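Local coordinates for structural protein (unclassified Rudivirus, PDB 6WQ0), which self-assembles into the helical, rod-shaped nucleocapsid of the virus, wrapping its double-stranded DNA and holding it in the A-form, at a contact of chain A with DNA. Numbering follows the deposited sequence.

A contact of chain A with DNA. Residues 3, 8, 16-17. With nucleotides of chain C; nucleotides of chain B.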
# COMPACT_ATOMS: atom_id res chain seq x y z
N LYS A 3 -30.11 -8.08 50.20
CA LYS A 3 -29.22 -6.93 50.21
C LYS A 3 -29.26 -6.18 51.53
O LYS A 3 -28.20 -5.78 52.05
CB LYS A 3 -29.55 -5.98 49.06
CG LYS A 3 -28.47 -4.96 48.75
CD LYS A 3 -27.31 -5.58 48.00
CE LYS A 3 -26.30 -4.53 47.57
NZ LYS A 3 -25.16 -5.12 46.83
N ARG A 8 -25.63 -3.61 59.20
CA ARG A 8 -24.22 -3.32 58.99
C ARG A 8 -23.81 -2.10 59.80
O ARG A 8 -24.49 -1.08 59.78
CB ARG A 8 -23.92 -3.08 57.51
CG ARG A 8 -23.43 -4.30 56.75
CD ARG A 8 -24.56 -4.99 56.03
NE ARG A 8 -24.07 -5.73 54.87
CZ ARG A 8 -23.92 -7.05 54.83
NH1 ARG A 8 -24.23 -7.79 55.87
NH2 ARG A 8 -23.48 -7.62 53.72
N LYS A 16 -16.70 -2.28 52.97
CA LYS A 16 -17.23 -2.64 51.66
C LYS A 16 -17.20 -1.47 50.70
O LYS A 16 -16.85 -1.64 49.52
CB LYS A 16 -18.65 -3.19 51.79
CG LYS A 16 -19.00 -4.11 50.64
CD LYS A 16 -20.39 -4.65 50.73
CE LYS A 16 -20.69 -5.54 49.55
NZ LYS A 16 -22.12 -5.90 49.50
N TRP A 17 -17.55 -0.27 51.17
CA TRP A 17 -17.46 0.91 50.32
C TRP A 17 -16.04 1.14 49.84
O TRP A 17 -15.82 1.48 48.67
CB TRP A 17 -17.98 2.14 51.06
CG TRP A 17 -17.82 3.41 50.27
CD1 TRP A 17 -18.71 3.94 49.38
CD2 TRP A 17 -16.70 4.30 50.29
NE1 TRP A 17 -18.21 5.09 48.84
CE2 TRP A 17 -16.98 5.33 49.38
CE3 TRP A 17 -15.49 4.31 50.97
CZ2 TRP A 17 -16.09 6.37 49.15
CZ3 TRP A 17 -14.62 5.34 50.75
CH2 TRP A 17 -14.92 6.36 49.84
P DT C 40 -21.77 -9.58 51.45
OP1 DT C 40 -20.83 -8.52 51.82
OP2 DT C 40 -23.22 -9.36 51.58
O5' DT C 40 -21.48 -10.02 49.94
C5' DT C 40 -20.16 -10.16 49.50
C4' DT C 40 -20.08 -10.74 48.10
O4' DT C 40 -20.83 -11.98 48.00
C3' DT C 40 -20.69 -9.92 47.00
O3' DT C 40 -19.89 -8.81 46.70
C2' DT C 40 -20.69 -10.95 45.89
C1' DT C 40 -21.19 -12.18 46.64
N1 DT C 40 -22.65 -12.35 46.55
C2 DT C 40 -23.21 -12.83 45.39
O2 DT C 40 -22.56 -13.14 44.41
N3 DT C 40 -24.56 -12.94 45.41
C4 DT C 40 -25.40 -12.62 46.44
O4 DT C 40 -26.61 -12.75 46.36
C5 DT C 40 -24.75 -12.11 47.62
C7 DT C 40 -25.56 -11.72 48.82
C6 DT C 40 -23.43 -12.01 47.62
P DA C 41 -20.57 -7.53 46.02
OP1 DA C 41 -19.57 -6.46 45.96
OP2 DA C 41 -21.85 -7.31 46.69
O5' DA C 41 -20.87 -8.02 44.54
C5' DA C 41 -19.83 -8.10 43.60
C4' DA C 41 -20.38 -8.25 42.20
O4' DA C 41 -21.11 -9.50 42.11
C3' DA C 41 -21.40 -7.20 41.80
O3' DA C 41 -20.75 -6.03 41.32
C2' DA C 41 -22.15 -7.92 40.70
C1' DA C 41 -22.22 -9.33 41.25
N9 DA C 41 -23.45 -9.62 41.99
C8 DA C 41 -23.65 -9.54 43.34
N7 DA C 41 -24.85 -9.88 43.71
C5 DA C 41 -25.49 -10.19 42.52
C6 DA C 41 -26.79 -10.62 42.23
N6 DA C 41 -27.73 -10.82 43.16
N1 DA C 41 -27.10 -10.85 40.94
C2 DA C 41 -26.17 -10.65 40.02
N3 DA C 41 -24.91 -10.25 40.17
C4 DA C 41 -24.64 -10.04 41.46
P DT B 253 -22.16 -1.80 46.99
OP1 DT B 253 -21.65 -3.15 47.24
OP2 DT B 253 -23.49 -1.61 46.39
O5' DT B 253 -22.17 -0.99 48.36
C5' DT B 253 -21.00 -0.86 49.13
C4' DT B 253 -21.24 0.05 50.32
O4' DT B 253 -21.56 1.39 49.86
C3' DT B 253 -22.43 -0.31 51.18
O3' DT B 253 -22.10 -1.35 52.07
C2' DT B 253 -22.67 1.01 51.91
C1' DT B 253 -22.41 2.02 50.80
N1 DT B 253 -23.65 2.50 50.10
C2 DT B 253 -24.41 3.49 50.69
O2 DT B 253 -24.13 4.01 51.74
N3 DT B 253 -25.51 3.86 49.98
C4 DT B 253 -25.93 3.36 48.77
O4 DT B 253 -26.94 3.77 48.22
C5 DT B 253 -25.10 2.32 48.21
C7 DT B 253 -25.46 1.69 46.90
C6 DT B 253 -24.01 1.95 48.90
P DA B 254 -23.25 -2.21 52.78
OP1 DA B 254 -22.64 -2.84 53.95
OP2 DA B 254 -23.90 -3.06 51.77
O5' DA B 254 -24.31 -1.12 53.25
C5' DA B 254 -25.35 -1.44 54.14
C4' DA B 254 -26.01 -0.16 54.64
O4' DA B 254 -26.13 0.76 53.55
C3' DA B 254 -27.41 -0.33 55.17
O3' DA B 254 -27.37 -0.55 56.55
C2' DA B 254 -28.10 1.00 54.85
C1' DA B 254 -27.17 1.66 53.83
N9 DA B 254 -27.81 2.02 52.58
C8 DA B 254 -27.58 1.49 51.35
N7 DA B 254 -28.30 2.03 50.40
C5 DA B 254 -29.06 2.99 51.06
C6 DA B 254 -30.04 3.90 50.62
N6 DA B 254 -30.42 4.01 49.35
N1 DA B 254 -30.60 4.70 51.54
C2 DA B 254 -30.21 4.59 52.81
N3 DA B 254 -29.31 3.77 53.34
C4 DA B 254 -28.77 2.99 52.40
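Lys16, Arg8 and Lys3 reach between the phosphates of two DNA strands and link the phosphate backbones of chains B and C. Salt bridges dominate. The ammonium NZ of Lys16 lies 3.2 Å from OP2 of DA41 in chain C, and this pair is also a hydrogen bond. The same NZ forms longer salt bridges to OP1 of DT40 in chain C, at 3.7 Å, and to OP1 of DT253 in chain B, at 3.6 Å. One amine thus serves three phosphates on both strands. Its CG is anti to the backbone N (chi1 -155°) and the chain is extended beyond it, which carries NZ from the helix to a place between phosphates of the two strands.

Arg8 also spans the strands. Its NH2 is 2.8 Å from OP2 of DT40, and that phosphate lies at the edge of the guanidinium, in its plane. OP2 lies almost straight ahead of NH2, between its two N-H bonds, so the pair is a salt bridge and not a hydrogen bond. NE makes a weak hydrogen bond to OP1 of DA254 in chain B, at 3.4 Å. Lys3 approaches more loosely. Its NZ makes two long salt bridges, 3.9 Å to OP2 of DT253 and 4.0 Å to OP2 of DA41.

Apolar contacts come from Trp17 and Arg8. CA of Trp17 packs on C4' of the DT253 deoxyribose, whose ring oxygen O4' faces the indole edge. CB of Arg8 lies near C5' of DA254.

The four residues touch phosphates and sugars, and no base contact is found among them. This suits non-specific binding along the genome, and the positive groups probably offset phosphate repulsion. Lys3 and Arg8 belong to the N-terminal arm, while Lys16 and Trp17 lie on helix 10-24, which follows it.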